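Local structure of trans-4-hydroxy-L-proline dehydratase (Clostridioides difficile 70-100-2010, 6VXC) at residues R23-R28 against L330-W335; K30-E35 against D85-V90; G440-D445 against A563-R568; F460-Y465 against I547-I552. The protein catalyses, as a glycyl radical enzyme, the dehydration of trans-4-hydroxy-L-proline to (S)-1-pyrroline-5-carboxylate in anaerobic hydroxyproline degradation. All coordinates share one frame; numbering follows the deposited sequence.

Overall arrangement
The four contacts form two pairs in the pyruvate formate lyase-like part of the chain. Contacts 1 and 2, centres about 8 Å apart, share helix 27-38, and Arg28 NH2 probably donates to Gly86 O; contact 2 is nested inside the loop contact 1 closes. Contacts 3 and 4 come later in the chain, contact 4 nested in contact 3, centres about 9 Å apart. They meet at neighbouring parallel strands 463-472 and 565-573, with a probable hydrogen bond from Arg564 N to Asp549 O. With the centres of contacts 1 and 3 about 36 Å apart, the pairs occupy separate regions, one helical, the other a sheet whose strand 565-573 passes near the probable proton acceptor Glu456.

Contact 1. Residues R23-R28 against L330-W335; sequences RGTFER and LLECLW
Glu332 OE1 is gripped from two directions: Thr25 N donates to it at 2.9 Å with a nearly straight N-H (164°), and Thr29 OG1 adds a second bond from the first turn of helix 27-38. The amide reaches OE1 on the syn side, somewhat out of the carboxylate plane. Thr25 sets its hydroxyl beside its own backbone N (chi1 -58°), which lets the same residue address both oxygens; Thr25 OG1 donates to Glu332 OE2, modelled at 2.5 Å, a length too short to be taken literally. Gln328 NE2 also reaches OE2. A glutamate suits this buried place because its chain, extended beyond CG, carries the carboxylate clear of its helix, and these donors would help to stabilise its negative charge, if ionised. Gly24, at a positive phi of 123° that suits glycine, makes the bend ahead of Thr25. Arg28 lays CD against Cys333 SG at 4.1 Å, a van der Waals contact, while a bend at chi3 turns the guanidinium to its salt bridges with Glu329 and Asp257. Phe26 holds the N-cap position, its ring atom CD2 4.2 Å from Glu332 OE1. A buried carboxylate thus ties the start of helix 27-38 to helix 324-339, helix-to-helix packing in the PFL-like region.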
loop_
_atom_site.group_PDB
_atom_site.type_symbol
_atom_site.label_atom_id
_atom_site.label_comp_id
_atom_site.label_asym_id
_atom_site.label_seq_id
_atom_site.Cartn_x
_atom_site.Cartn_y
_atom_site.Cartn_z
ATOM N N ARG A 23 19.884 6.713 -17.591
ATOM C CA ARG A 23 18.834 5.731 -17.672
ATOM C C ARG A 23 17.679 6.211 -18.536
ATOM O O ARG A 23 17.347 7.337 -18.534
ATOM C CB ARG A 23 18.413 5.247 -16.293
ATOM C CG ARG A 23 19.402 4.339 -15.634
ATOM C CD ARG A 23 18.952 3.858 -14.262
ATOM N NE ARG A 23 19.889 2.923 -13.693
ATOM C CZ ARG A 23 19.956 1.650 -13.981
ATOM N NH1 ARG A 23 19.140 1.108 -14.828
ATOM N NH2 ARG A 23 20.863 0.924 -13.419
ATOM N N GLY A 24 17.071 5.282 -19.237
ATOM C CA GLY A 24 16.037 5.591 -20.220
ATOM C C GLY A 24 16.530 5.010 -21.531
ATOM O O GLY A 24 17.699 5.129 -21.885
ATOM N N THR A 25 15.639 4.313 -22.235
ATOM C CA THR A 25 16.029 3.655 -23.480
ATOM C C THR A 25 16.182 4.651 -24.623
ATOM O O THR A 25 17.000 4.439 -25.520
ATOM C CB THR A 25 14.994 2.579 -23.836
ATOM O OG1 THR A 25 14.896 1.646 -22.759
ATOM C CG2 THR A 25 15.371 1.819 -25.106
ATOM N N PHE A 26 15.459 5.763 -24.579
ATOM C CA PHE A 26 15.472 6.743 -25.646
ATOM C C PHE A 26 15.835 8.111 -25.097
ATOM O O PHE A 26 15.717 8.376 -23.895
ATOM C CB PHE A 26 14.118 6.774 -26.366
ATOM C CG PHE A 26 13.659 5.420 -26.769
ATOM C CD1 PHE A 26 14.130 4.844 -27.943
ATOM C CD2 PHE A 26 12.824 4.684 -25.948
ATOM C CE1 PHE A 26 13.740 3.575 -28.316
ATOM C CE2 PHE A 26 12.420 3.415 -26.310
ATOM C CZ PHE A 26 12.884 2.855 -27.505
ATOM N N GLU A 27 16.293 8.973 -26.002
ATOM C CA GLU A 27 16.643 10.323 -25.587
ATOM C C GLU A 27 15.473 11.001 -24.887
ATOM O O GLU A 27 15.658 11.676 -23.870
ATOM C CB GLU A 27 17.064 11.151 -26.805
ATOM C CG GLU A 27 18.343 10.702 -27.472
ATOM C CD GLU A 27 19.532 10.769 -26.531
ATOM O OE1 GLU A 27 19.820 11.869 -26.012
ATOM O OE2 GLU A 27 20.164 9.721 -26.285
ATOM N N ARG A 28 14.257 10.806 -25.391
ATOM C CA ARG A 28 13.089 11.397 -24.739
ATOM C C ARG A 28 12.977 10.963 -23.280
ATOM O O ARG A 28 12.879 11.803 -22.378
ATOM C CB ARG A 28 11.814 11.025 -25.496
ATOM C CG ARG A 28 10.530 11.594 -24.878
ATOM C CD ARG A 28 9.299 10.863 -25.401
ATOM N NE ARG A 28 9.177 10.909 -26.857
ATOM C CZ ARG A 28 8.767 11.962 -27.559
ATOM N NH1 ARG A 28 8.704 11.883 -28.885
ATOM N NH2 ARG A 28 8.407 13.084 -26.951
ATOM N N LEU A 330 6.456 4.441 -24.523
ATOM C CA LEU A 330 5.256 4.938 -23.856
ATOM C C LEU A 330 5.199 4.468 -22.405
ATOM O O LEU A 330 4.792 5.223 -21.522
ATOM C CB LEU A 330 4.006 4.512 -24.626
ATOM C CG LEU A 330 3.793 5.292 -25.922
ATOM C CD1 LEU A 330 2.795 4.608 -26.843
ATOM C CD2 LEU A 330 3.348 6.711 -25.611
ATOM N N LEU A 331 5.611 3.227 -22.141
ATOM C CA LEU A 331 5.625 2.731 -20.770
ATOM C C LEU A 331 6.712 3.391 -19.934
ATOM O O LEU A 331 6.516 3.607 -18.738
ATOM C CB LEU A 331 5.792 1.212 -20.752
ATOM C CG LEU A 331 4.516 0.471 -21.136
ATOM C CD1 LEU A 331 4.748 -1.009 -21.239
ATOM C CD2 LEU A 331 3.407 0.782 -20.121
ATOM N N GLU A 332 7.862 3.708 -20.530
ATOM C CA GLU A 332 8.865 4.469 -19.791
ATOM C C GLU A 332 8.331 5.843 -19.434
ATOM O O GLU A 332 8.577 6.345 -18.334
ATOM C CB GLU A 332 10.174 4.566 -20.591
ATOM C CG GLU A 332 10.937 3.231 -20.587
ATOM C CD GLU A 332 12.288 3.223 -21.325
ATOM O OE1 GLU A 332 12.770 4.288 -21.784
ATOM O OE2 GLU A 332 12.863 2.114 -21.435
ATOM N N CYS A 333 7.561 6.448 -20.335
ATOM C CA CYS A 333 6.884 7.695 -20.001
ATOM C C CYS A 333 5.933 7.503 -18.827
ATOM O O CYS A 333 5.929 8.305 -17.890
ATOM C CB CYS A 333 6.131 8.239 -21.222
ATOM S SG CYS A 333 7.154 8.916 -22.550
ATOM N N LEU A 334 5.111 6.451 -18.874
ATOM C CA LEU A 334 4.201 6.130 -17.776
ATOM C C LEU A 334 4.946 5.968 -16.452
ATOM O O LEU A 334 4.522 6.500 -15.420
ATOM C CB LEU A 334 3.418 4.858 -18.100
ATOM C CG LEU A 334 2.377 4.503 -17.025
ATOM C CD1 LEU A 334 1.414 5.677 -16.796
ATOM C CD2 LEU A 334 1.613 3.247 -17.385
ATOM N N TRP A 335 6.049 5.210 -16.465
ATOM C CA TRP A 335 6.835 5.003 -15.252
ATOM C C TRP A 335 7.244 6.332 -14.635
ATOM O O TRP A 335 7.108 6.540 -13.420
ATOM C CB TRP A 335 8.073 4.150 -15.567
ATOM C CG TRP A 335 7.977 2.727 -15.065
ATOM C CD1 TRP A 335 8.847 2.099 -14.245
ATOM C CD2 TRP A 335 6.929 1.784 -15.330
ATOM N NE1 TRP A 335 8.425 0.822 -13.981
ATOM C CE2 TRP A 335 7.250 0.601 -14.638
ATOM C CE3 TRP A 335 5.765 1.817 -16.103
ATOM C CZ2 TRP A 335 6.452 -0.537 -14.688
ATOM C CZ3 TRP A 335 4.958 0.684 -16.145
ATOM C CH2 TRP A 335 5.309 -0.476 -15.448
#

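Contact 2. Residues K30-E35 against D85-V90; sequences KKLREE and DGELIV
Gly86 turns the loop at phi 94°, psi -3° and brings its CA to within 6.8 Å of Leu32 CA on helix 27-38, closer than any other such pair between the segments. The positive phi and the closeness of Lys31 suit a residue without a side chain. Leu32 sends its two methyls along the loop: CD1 lies 3.7 Å from Gly86 O, while CD2 meets Glu87 CG, also at 3.7 Å, and the carbonyl of Asp85. The chain of Glu87, crossing Leu32 at about a right angle, offers its methylenes here and delivers its carboxylate to Lys337 and Asn84. Outside this packing of leucine on backbone and methylene lies a salt bridge, Lys31 NZ to Asp85 OD2 at 2.9 Å. The lysine leaves its backbone with CG opposite the N (chi1 171°), then bends at chi3, and its ammonium comes down from above the carboxylate plane. Glu35 is tied to the loop through water: one water donates to Asp85 O and weakly to Glu35 OE1, another donates to Glu35 OE2 while accepting from Asp85 N. Leu32 also touches Cys333 of helix 324-339, so one buried leucine is flanked by polar groups, as is common where a surface helix packs on a loop.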
loop_
_atom_site.group_PDB
_atom_site.type_symbol
_atom_site.label_atom_id
_atom_site.label_comp_id
_atom_site.label_asym_id
_atom_site.label_seq_id
_atom_site.Cartn_x
_atom_site.Cartn_y
_atom_site.Cartn_z
ATOM N N LYS A 30 15.137 9.461 -21.279
ATOM C CA LYS A 30 16.274 9.886 -20.464
ATOM C C LYS A 30 16.051 11.284 -19.894
ATOM O O LYS A 30 16.354 11.543 -18.724
ATOM C CB LYS A 30 17.557 9.875 -21.295
ATOM C CG LYS A 30 18.017 8.529 -21.816
ATOM C CD LYS A 30 19.188 8.733 -22.772
ATOM C CE LYS A 30 19.651 7.442 -23.438
ATOM N NZ LYS A 30 20.212 6.449 -22.516
ATOM N N LYS A 31 15.555 12.201 -20.725
ATOM C CA LYS A 31 15.271 13.574 -20.312
ATOM C C LYS A 31 14.121 13.632 -19.310
ATOM O O LYS A 31 14.193 14.353 -18.305
ATOM C CB LYS A 31 14.947 14.415 -21.555
ATOM C CG LYS A 31 14.426 15.829 -21.270
ATOM C CD LYS A 31 14.279 16.681 -22.548
ATOM C CE LYS A 31 13.242 16.111 -23.513
ATOM N NZ LYS A 31 13.051 16.971 -24.732
ATOM N N LEU A 32 13.039 12.907 -19.589
ATOM C CA LEU A 32 11.913 12.873 -18.663
ATOM C C LEU A 32 12.325 12.284 -17.320
ATOM O O LEU A 32 11.904 12.776 -16.269
ATOM C CB LEU A 32 10.746 12.094 -19.272
ATOM C CG LEU A 32 9.971 12.770 -20.419
ATOM C CD1 LEU A 32 9.064 11.786 -21.163
ATOM C CD2 LEU A 32 9.160 13.964 -19.906
ATOM N N ARG A 33 13.172 11.248 -17.327
ATOM C CA ARG A 33 13.603 10.659 -16.063
ATOM C C ARG A 33 14.450 11.636 -15.259
ATOM O O ARG A 33 14.296 11.733 -14.035
ATOM C CB ARG A 33 14.381 9.361 -16.304
ATOM C CG ARG A 33 14.752 8.612 -15.019
ATOM C CD ARG A 33 15.729 7.479 -15.267
ATOM N NE ARG A 33 15.894 6.642 -14.079
ATOM C CZ ARG A 33 16.718 6.918 -13.071
ATOM N NH1 ARG A 33 17.460 8.019 -13.100
ATOM N NH2 ARG A 33 16.793 6.090 -12.028
ATOM N N GLU A 34 15.354 12.360 -15.924
ATOM C CA GLU A 34 16.219 13.294 -15.209
ATOM C C GLU A 34 15.408 14.438 -14.593
ATOM O O GLU A 34 15.723 14.902 -13.493
ATOM C CB GLU A 34 17.312 13.812 -16.154
ATOM C CG GLU A 34 18.399 14.662 -15.520
ATOM C CD GLU A 34 19.393 13.868 -14.646
ATOM O OE1 GLU A 34 19.385 12.617 -14.655
ATOM O OE2 GLU A 34 20.194 14.514 -13.938
ATOM N N GLU A 35 14.383 14.925 -15.291
ATOM C CA GLU A 35 13.480 15.899 -14.679
ATOM C C GLU A 35 12.830 15.323 -13.424
ATOM O O GLU A 35 12.729 15.997 -12.392
ATOM C CB GLU A 35 12.405 16.321 -15.675
ATOM C CG GLU A 35 11.468 17.389 -15.124
ATOM C CD GLU A 35 10.389 17.787 -16.114
ATOM O OE1 GLU A 35 9.780 16.891 -16.734
ATOM O OE2 GLU A 35 10.177 18.996 -16.310
ATOM N N ASP A 85 8.305 19.099 -20.817
ATOM C CA ASP A 85 9.045 19.018 -22.068
ATOM C C ASP A 85 9.352 17.568 -22.434
ATOM O O ASP A 85 10.021 16.853 -21.684
ATOM C CB ASP A 85 10.332 19.832 -21.973
ATOM C CG ASP A 85 11.076 19.881 -23.287
ATOM O OD1 ASP A 85 10.502 20.412 -24.264
ATOM O OD2 ASP A 85 12.223 19.392 -23.347
ATOM N N GLY A 86 8.866 17.141 -23.593
ATOM C CA GLY A 86 9.107 15.814 -24.098
ATOM C C GLY A 86 8.039 14.795 -23.772
ATOM O O GLY A 86 8.126 13.663 -24.254
ATOM N N GLU A 87 7.011 15.165 -23.017
ATOM C CA GLU A 87 6.007 14.190 -22.628
ATOM C C GLU A 87 5.242 13.660 -23.829
ATOM O O GLU A 87 5.007 14.365 -24.811
ATOM C CB GLU A 87 5.035 14.786 -21.616
ATOM C CG GLU A 87 5.630 14.849 -20.228
ATOM C CD GLU A 87 4.639 15.300 -19.179
ATOM O OE1 GLU A 87 3.689 16.048 -19.513
ATOM O OE2 GLU A 87 4.816 14.885 -18.009
ATOM N N LEU A 88 4.878 12.389 -23.740
ATOM C CA LEU A 88 3.861 11.772 -24.571
ATOM C C LEU A 88 2.581 11.474 -23.805
ATOM O O LEU A 88 1.504 11.492 -24.399
ATOM C CB LEU A 88 4.397 10.472 -25.192
ATOM C CG LEU A 88 5.535 10.552 -26.226
ATOM C CD1 LEU A 88 6.031 9.169 -26.632
ATOM C CD2 LEU A 88 5.088 11.320 -27.465
ATOM N N ILE A 89 2.685 11.208 -22.500
ATOM C CA ILE A 89 1.547 11.047 -21.595
ATOM C C ILE A 89 1.519 12.254 -20.671
ATOM O O ILE A 89 2.538 12.578 -20.057
ATOM C CB ILE A 89 1.666 9.747 -20.773
ATOM C CG1 ILE A 89 1.781 8.536 -21.692
ATOM C CG2 ILE A 89 0.475 9.598 -19.786
ATOM C CD1 ILE A 89 0.586 8.347 -22.598
ATOM N N VAL A 90 0.348 12.885 -20.520
ATOM C CA VAL A 90 0.243 14.142 -19.784
ATOM C C VAL A 90 -0.692 13.986 -18.590
ATOM O O VAL A 90 -1.597 13.140 -18.573
ATOM C CB VAL A 90 -0.240 15.311 -20.678
ATOM C CG1 VAL A 90 0.726 15.546 -21.846
ATOM C CG2 VAL A 90 -1.655 15.049 -21.157
HETATM O O HOH W 1 11.174 16.956 -19.264
HETATM O O HOH W 2 9.492 20.626 -18.417
#

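Contact 3. Residues G440-D445 against A563-R568; sequences GKTIED and ARYNTR
Tyr565, at the start of strand 565-573 in a three-stranded parallel sheet, projects its ring against the loop that leads into helix 443-446. Lys441 CG sits squarely over one face, 3.7 Å from the centroid and 9° off the normal, a CH-pi contact; Arg564 CG covers the opposite face near the rim, and the ring is clasped between two aliphatic chains. At its end, Tyr565 OH donates to the anti lone pair of Asp445 OD2, at 2.5 Å, the carboxylate standing 80° to the ring plane. Arg564 NH1 takes the same oxygen from the syn side at 3.0 Å in a salt bridge, OD2 lying almost in the guanidinium plane. A bend at chi3 (-57°) curls the arginine back for this, and its NE pairs with Asp550. Two donors on one oxygen hold Asp445 firmly and would tend to stabilise its negative charge. Capping motifs set both ends of the loop: Gly440 closes the preceding helix with a Schellman motif, its positive phi suited to glycine, and Thr442 is the N-cap of the next, its OG1 accepting from Asp445 N at 3.2 Å. Thr442 N also points at Tyr565 OH, weakly. Lys441, bent at chi2, runs on along the ring to a salt bridge with Glu463, which also accepts from Thr567 OG1; there Lys441 NZ and Thr567 CG2 meet tip to tip at 4.0 Å.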
loop_
_atom_site.group_PDB
_atom_site.type_symbol
_atom_site.label_atom_id
_atom_site.label_comp_id
_atom_site.label_asym_id
_atom_site.label_seq_id
_atom_site.Cartn_x
_atom_site.Cartn_y
_atom_site.Cartn_z
ATOM N N GLY A 440 -14.867 -15.710 -0.921
ATOM C CA GLY A 440 -16.158 -15.658 -1.585
ATOM C C GLY A 440 -16.157 -15.176 -3.028
ATOM O O GLY A 440 -17.232 -15.054 -3.613
ATOM N N LYS A 441 -15.006 -14.866 -3.615
ATOM C CA LYS A 441 -14.965 -14.495 -5.025
ATOM C C LYS A 441 -15.219 -15.717 -5.905
ATOM O O LYS A 441 -14.735 -16.817 -5.619
ATOM C CB LYS A 441 -13.603 -13.884 -5.377
ATOM C CG LYS A 441 -13.370 -12.453 -4.980
ATOM C CD LYS A 441 -13.177 -12.284 -3.479
ATOM C CE LYS A 441 -12.831 -10.827 -3.139
ATOM N NZ LYS A 441 -12.675 -10.614 -1.675
ATOM N N THR A 442 -15.967 -15.519 -6.990
ATOM C CA THR A 442 -16.098 -16.577 -7.987
ATOM C C THR A 442 -14.756 -16.800 -8.706
ATOM O O THR A 442 -13.892 -15.919 -8.743
ATOM C CB THR A 442 -17.201 -16.225 -8.996
ATOM O OG1 THR A 442 -16.812 -15.068 -9.746
ATOM C CG2 THR A 442 -18.528 -15.942 -8.280
ATOM N N ILE A 443 -14.581 -17.997 -9.281
ATOM C CA ILE A 443 -13.333 -18.256 -10.008
ATOM C C ILE A 443 -13.198 -17.283 -11.173
ATOM O O ILE A 443 -12.098 -16.802 -11.476
ATOM C CB ILE A 443 -13.239 -19.724 -10.475
ATOM C CG1 ILE A 443 -11.917 -19.981 -11.208
ATOM C CG2 ILE A 443 -14.352 -20.088 -11.411
ATOM C CD1 ILE A 443 -10.680 -19.835 -10.348
ATOM N N GLU A 444 -14.316 -16.941 -11.816
ATOM C CA GLU A 444 -14.249 -15.984 -12.913
ATOM C C GLU A 444 -13.690 -14.646 -12.445
ATOM O O GLU A 444 -12.849 -14.045 -13.119
ATOM C CB GLU A 444 -15.621 -15.756 -13.542
ATOM C CG GLU A 444 -15.544 -14.664 -14.616
ATOM C CD GLU A 444 -16.756 -14.568 -15.515
ATOM O OE1 GLU A 444 -17.835 -15.056 -15.119
ATOM O OE2 GLU A 444 -16.618 -14.012 -16.639
ATOM N N ASP A 445 -14.150 -14.165 -11.294
ATOM C CA ASP A 445 -13.660 -12.893 -10.782
ATOM C C ASP A 445 -12.258 -13.027 -10.200
ATOM O O ASP A 445 -11.441 -12.115 -10.337
ATOM C CB ASP A 445 -14.637 -12.329 -9.737
ATOM C CG ASP A 445 -15.956 -11.842 -10.353
ATOM O OD1 ASP A 445 -16.010 -11.644 -11.591
ATOM O OD2 ASP A 445 -16.932 -11.628 -9.594
ATOM N N ALA A 563 -19.181 -1.712 -4.284
ATOM C CA ALA A 563 -18.353 -2.738 -4.906
ATOM C C ALA A 563 -19.017 -4.109 -4.804
ATOM O O ALA A 563 -19.767 -4.393 -3.864
ATOM C CB ALA A 563 -16.983 -2.787 -4.234
ATOM N N ARG A 564 -18.720 -4.978 -5.779
ATOM C CA ARG A 564 -19.262 -6.335 -5.729
ATOM C C ARG A 564 -18.819 -7.058 -4.461
ATOM O O ARG A 564 -19.587 -7.819 -3.873
ATOM C CB ARG A 564 -18.843 -7.143 -6.962
ATOM C CG ARG A 564 -19.379 -8.580 -6.986
ATOM C CD ARG A 564 -19.079 -9.260 -8.338
ATOM N NE ARG A 564 -19.643 -8.496 -9.447
ATOM C CZ ARG A 564 -19.443 -8.743 -10.742
ATOM N NH1 ARG A 564 -18.669 -9.754 -11.135
ATOM N NH2 ARG A 564 -20.018 -7.960 -11.651
ATOM N N TYR A 565 -17.574 -6.865 -4.058
ATOM C CA TYR A 565 -17.026 -7.498 -2.872
ATOM C C TYR A 565 -16.555 -6.433 -1.895
ATOM O O TYR A 565 -16.015 -5.403 -2.301
ATOM C CB TYR A 565 -15.862 -8.434 -3.230
ATOM C CG TYR A 565 -16.199 -9.477 -4.285
ATOM C CD1 TYR A 565 -16.920 -10.630 -3.957
ATOM C CD2 TYR A 565 -15.776 -9.320 -5.593
ATOM C CE1 TYR A 565 -17.209 -11.579 -4.901
ATOM C CE2 TYR A 565 -16.071 -10.260 -6.563
ATOM C CZ TYR A 565 -16.784 -11.393 -6.214
ATOM O OH TYR A 565 -17.064 -12.342 -7.161
ATOM N N ASN A 566 -16.732 -6.704 -0.607
ATOM C CA ASN A 566 -16.364 -5.755 0.432
ATOM C C ASN A 566 -15.701 -6.497 1.578
ATOM O O ASN A 566 -16.283 -7.411 2.169
ATOM C CB ASN A 566 -17.582 -4.954 0.911
ATOM C CG ASN A 566 -18.092 -4.012 -0.157
ATOM O OD1 ASN A 566 -17.617 -2.886 -0.283
ATOM N ND2 ASN A 566 -19.030 -4.485 -0.965
ATOM N N THR A 567 -14.455 -6.139 1.832
ATOM C CA THR A 567 -13.683 -6.685 2.932
ATOM C C THR A 567 -12.938 -5.551 3.618
ATOM O O THR A 567 -12.687 -4.504 3.026
ATOM C CB THR A 567 -12.684 -7.760 2.449
ATOM O OG1 THR A 567 -11.851 -7.193 1.440
ATOM C CG2 THR A 567 -13.403 -8.969 1.866
ATOM N N ARG A 568 -12.583 -5.784 4.879
ATOM C CA ARG A 568 -11.766 -4.888 5.681
ATOM C C ARG A 568 -10.715 -5.719 6.402
ATOM O O ARG A 568 -10.979 -6.857 6.799
ATOM C CB ARG A 568 -12.606 -4.114 6.716
ATOM C CG ARG A 568 -13.004 -2.713 6.261
ATOM C CD ARG A 568 -13.982 -2.011 7.196
ATOM N NE ARG A 568 -13.644 -0.599 7.331
ATOM C CZ ARG A 568 -13.776 0.294 6.353
ATOM N NH1 ARG A 568 -14.225 -0.082 5.165
ATOM N NH2 ARG A 568 -13.459 1.558 6.564
#

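Contact 4. Residues F460-Y465 against I547-I552; sequences FGKEAY and IVDDCI
Gly461 O is the hub of the tight part of this contact. Asp549 N donates to it at 2.9 Å, with an angle of 148° at the hydrogen, and the CA-H of Val548 adds a contact at 3.6 Å. Val548 CG1 closes over the same carbonyl at 3.8 Å, a branched apolar residue packed against it. Glycine fits at 461 because phi is positive (76°) where the loop swings into strand 463-472. Across the contact, Val548 to Cys551 form a type II turn, closed by Cys551 N to Val548 O at 3.0 Å; Asp550, with positive phi, takes the corner usually given to glycine and leads into helix 551-554. The partly exposed side is looser, made by a long lysine and a short aspartate. Lys462 and Asp549 lie alongside each other and point the same way, Lys462 CG 3.8 Å from Asp549 CB. A bend at chi4 (45°) in Lys462 turns NZ to Asp549 OD2, forming a salt bridge at 3.1 Å that arrives nearly along the C-O axis. The buried backbone bond therefore probably fixes where strand and turn meet, whereas the partly exposed charge pair, probably screened in part by solvent, would add a softer electrostatic hold.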
loop_
_atom_site.group_PDB
_atom_site.type_symbol
_atom_site.label_atom_id
_atom_site.label_comp_id
_atom_site.label_asym_id
_atom_site.label_seq_id
_atom_site.Cartn_x
_atom_site.Cartn_y
_atom_site.Cartn_z
ATOM N N PHE A 460 -9.442 -6.977 -8.506
ATOM C CA PHE A 460 -9.205 -5.666 -9.123
ATOM C C PHE A 460 -10.437 -5.145 -9.849
ATOM O O PHE A 460 -11.013 -5.834 -10.683
ATOM C CB PHE A 460 -8.036 -5.769 -10.114
ATOM C CG PHE A 460 -6.715 -6.126 -9.483
ATOM C CD1 PHE A 460 -6.524 -6.034 -8.111
ATOM C CD2 PHE A 460 -5.650 -6.549 -10.282
ATOM C CE1 PHE A 460 -5.293 -6.351 -7.536
ATOM C CE2 PHE A 460 -4.424 -6.865 -9.719
ATOM C CZ PHE A 460 -4.241 -6.765 -8.352
ATOM N N GLY A 461 -10.832 -3.920 -9.539
ATOM C CA GLY A 461 -11.987 -3.307 -10.170
ATOM C C GLY A 461 -13.339 -3.794 -9.687
ATOM O O GLY A 461 -14.355 -3.350 -10.220
ATOM N N LYS A 462 -13.396 -4.699 -8.710
ATOM C CA LYS A 462 -14.679 -5.222 -8.254
ATOM C C LYS A 462 -14.789 -5.278 -6.728
ATOM O O LYS A 462 -15.755 -5.852 -6.211
ATOM C CB LYS A 462 -14.923 -6.618 -8.816
ATOM C CG LYS A 462 -14.951 -6.743 -10.329
ATOM C CD LYS A 462 -14.987 -8.213 -10.725
ATOM C CE LYS A 462 -15.451 -8.422 -12.171
ATOM N NZ LYS A 462 -14.808 -7.476 -13.093
ATOM N N GLU A 463 -13.834 -4.713 -5.995
ATOM C CA GLU A 463 -13.767 -4.920 -4.558
ATOM C C GLU A 463 -13.321 -3.643 -3.874
ATOM O O GLU A 463 -12.440 -2.935 -4.365
ATOM C CB GLU A 463 -12.798 -6.081 -4.202
ATOM C CG GLU A 463 -12.697 -6.355 -2.712
ATOM C CD GLU A 463 -11.872 -7.592 -2.370
ATOM O OE1 GLU A 463 -11.158 -8.116 -3.262
ATOM O OE2 GLU A 463 -11.939 -8.043 -1.204
ATOM N N ALA A 464 -13.941 -3.353 -2.742
ATOM C CA ALA A 464 -13.370 -2.461 -1.748
ATOM C C ALA A 464 -12.739 -3.342 -0.681
ATOM O O ALA A 464 -13.440 -4.061 0.039
ATOM C CB ALA A 464 -14.434 -1.539 -1.160
ATOM N N TYR A 465 -11.417 -3.315 -0.594
ATOM C CA TYR A 465 -10.688 -4.105 0.400
ATOM C C TYR A 465 -9.811 -3.118 1.154
ATOM O O TYR A 465 -8.742 -2.730 0.681
ATOM C CB TYR A 465 -9.897 -5.272 -0.228
ATOM C CG TYR A 465 -8.942 -4.989 -1.391
ATOM C CD1 TYR A 465 -9.425 -4.584 -2.630
ATOM C CD2 TYR A 465 -7.569 -5.237 -1.274
ATOM C CE1 TYR A 465 -8.557 -4.355 -3.711
ATOM C CE2 TYR A 465 -6.706 -5.024 -2.335
ATOM C CZ TYR A 465 -7.200 -4.584 -3.553
ATOM O OH TYR A 465 -6.325 -4.369 -4.606
ATOM N N ILE A 547 -16.178 3.458 -12.045
ATOM C CA ILE A 547 -15.348 2.460 -12.699
ATOM C C ILE A 547 -15.187 1.186 -11.871
ATOM O O ILE A 547 -14.344 0.362 -12.191
ATOM C CB ILE A 547 -13.967 3.039 -13.065
ATOM C CG1 ILE A 547 -13.274 3.539 -11.803
ATOM C CG2 ILE A 547 -14.100 4.115 -14.153
ATOM C CD1 ILE A 547 -11.815 3.899 -11.998
ATOM N N VAL A 548 -15.953 1.049 -10.819
ATOM C CA VAL A 548 -15.875 -0.104 -9.993
ATOM C C VAL A 548 -17.151 -0.926 -10.014
ATOM O O VAL A 548 -18.206 -0.447 -9.652
ATOM C CB VAL A 548 -15.558 0.245 -8.527
ATOM C CG1 VAL A 548 -15.785 -0.963 -7.655
ATOM C CG2 VAL A 548 -14.194 0.836 -8.339
ATOM N N ASP A 549 -17.010 -2.176 -10.400
ATOM C CA ASP A 549 -18.114 -3.079 -10.403
ATOM C C ASP A 549 -18.834 -3.250 -9.094
ATOM O O ASP A 549 -18.334 -3.626 -8.089
ATOM C CB ASP A 549 -17.841 -4.433 -10.993
ATOM C CG ASP A 549 -17.707 -4.405 -12.481
ATOM O OD1 ASP A 549 -18.267 -3.552 -13.112
ATOM O OD2 ASP A 549 -17.053 -5.271 -12.977
ATOM N N ASP A 550 -20.052 -3.009 -9.489
ATOM C CA ASP A 550 -21.397 -2.889 -9.171
ATOM C C ASP A 550 -21.925 -1.541 -8.745
ATOM O O ASP A 550 -23.086 -1.457 -8.578
ATOM C CB ASP A 550 -22.164 -4.163 -8.827
ATOM C CG ASP A 550 -21.528 -5.422 -9.380
ATOM O OD1 ASP A 550 -21.076 -5.460 -10.495
ATOM O OD2 ASP A 550 -21.475 -6.365 -8.648
ATOM N N CYS A 551 -21.095 -0.485 -8.727
ATOM C CA CYS A 551 -21.648 0.720 -8.116
ATOM C C CYS A 551 -22.793 1.291 -8.948
ATOM O O CYS A 551 -23.845 1.641 -8.402
ATOM C CB CYS A 551 -20.547 1.769 -7.913
ATOM S SG CYS A 551 -19.231 1.238 -6.768
ATOM N N ILE A 552 -22.614 1.380 -10.272
ATOM C CA ILE A 552 -23.666 1.943 -11.125
ATOM C C ILE A 552 -24.917 1.073 -11.075
ATOM O O ILE A 552 -26.027 1.564 -10.832
ATOM C CB ILE A 552 -23.151 2.137 -12.572
ATOM C CG1 ILE A 552 -22.108 3.261 -12.629
ATOM C CG2 ILE A 552 -24.298 2.383 -13.550
ATOM C CD1 ILE A 552 -21.403 3.424 -13.981
#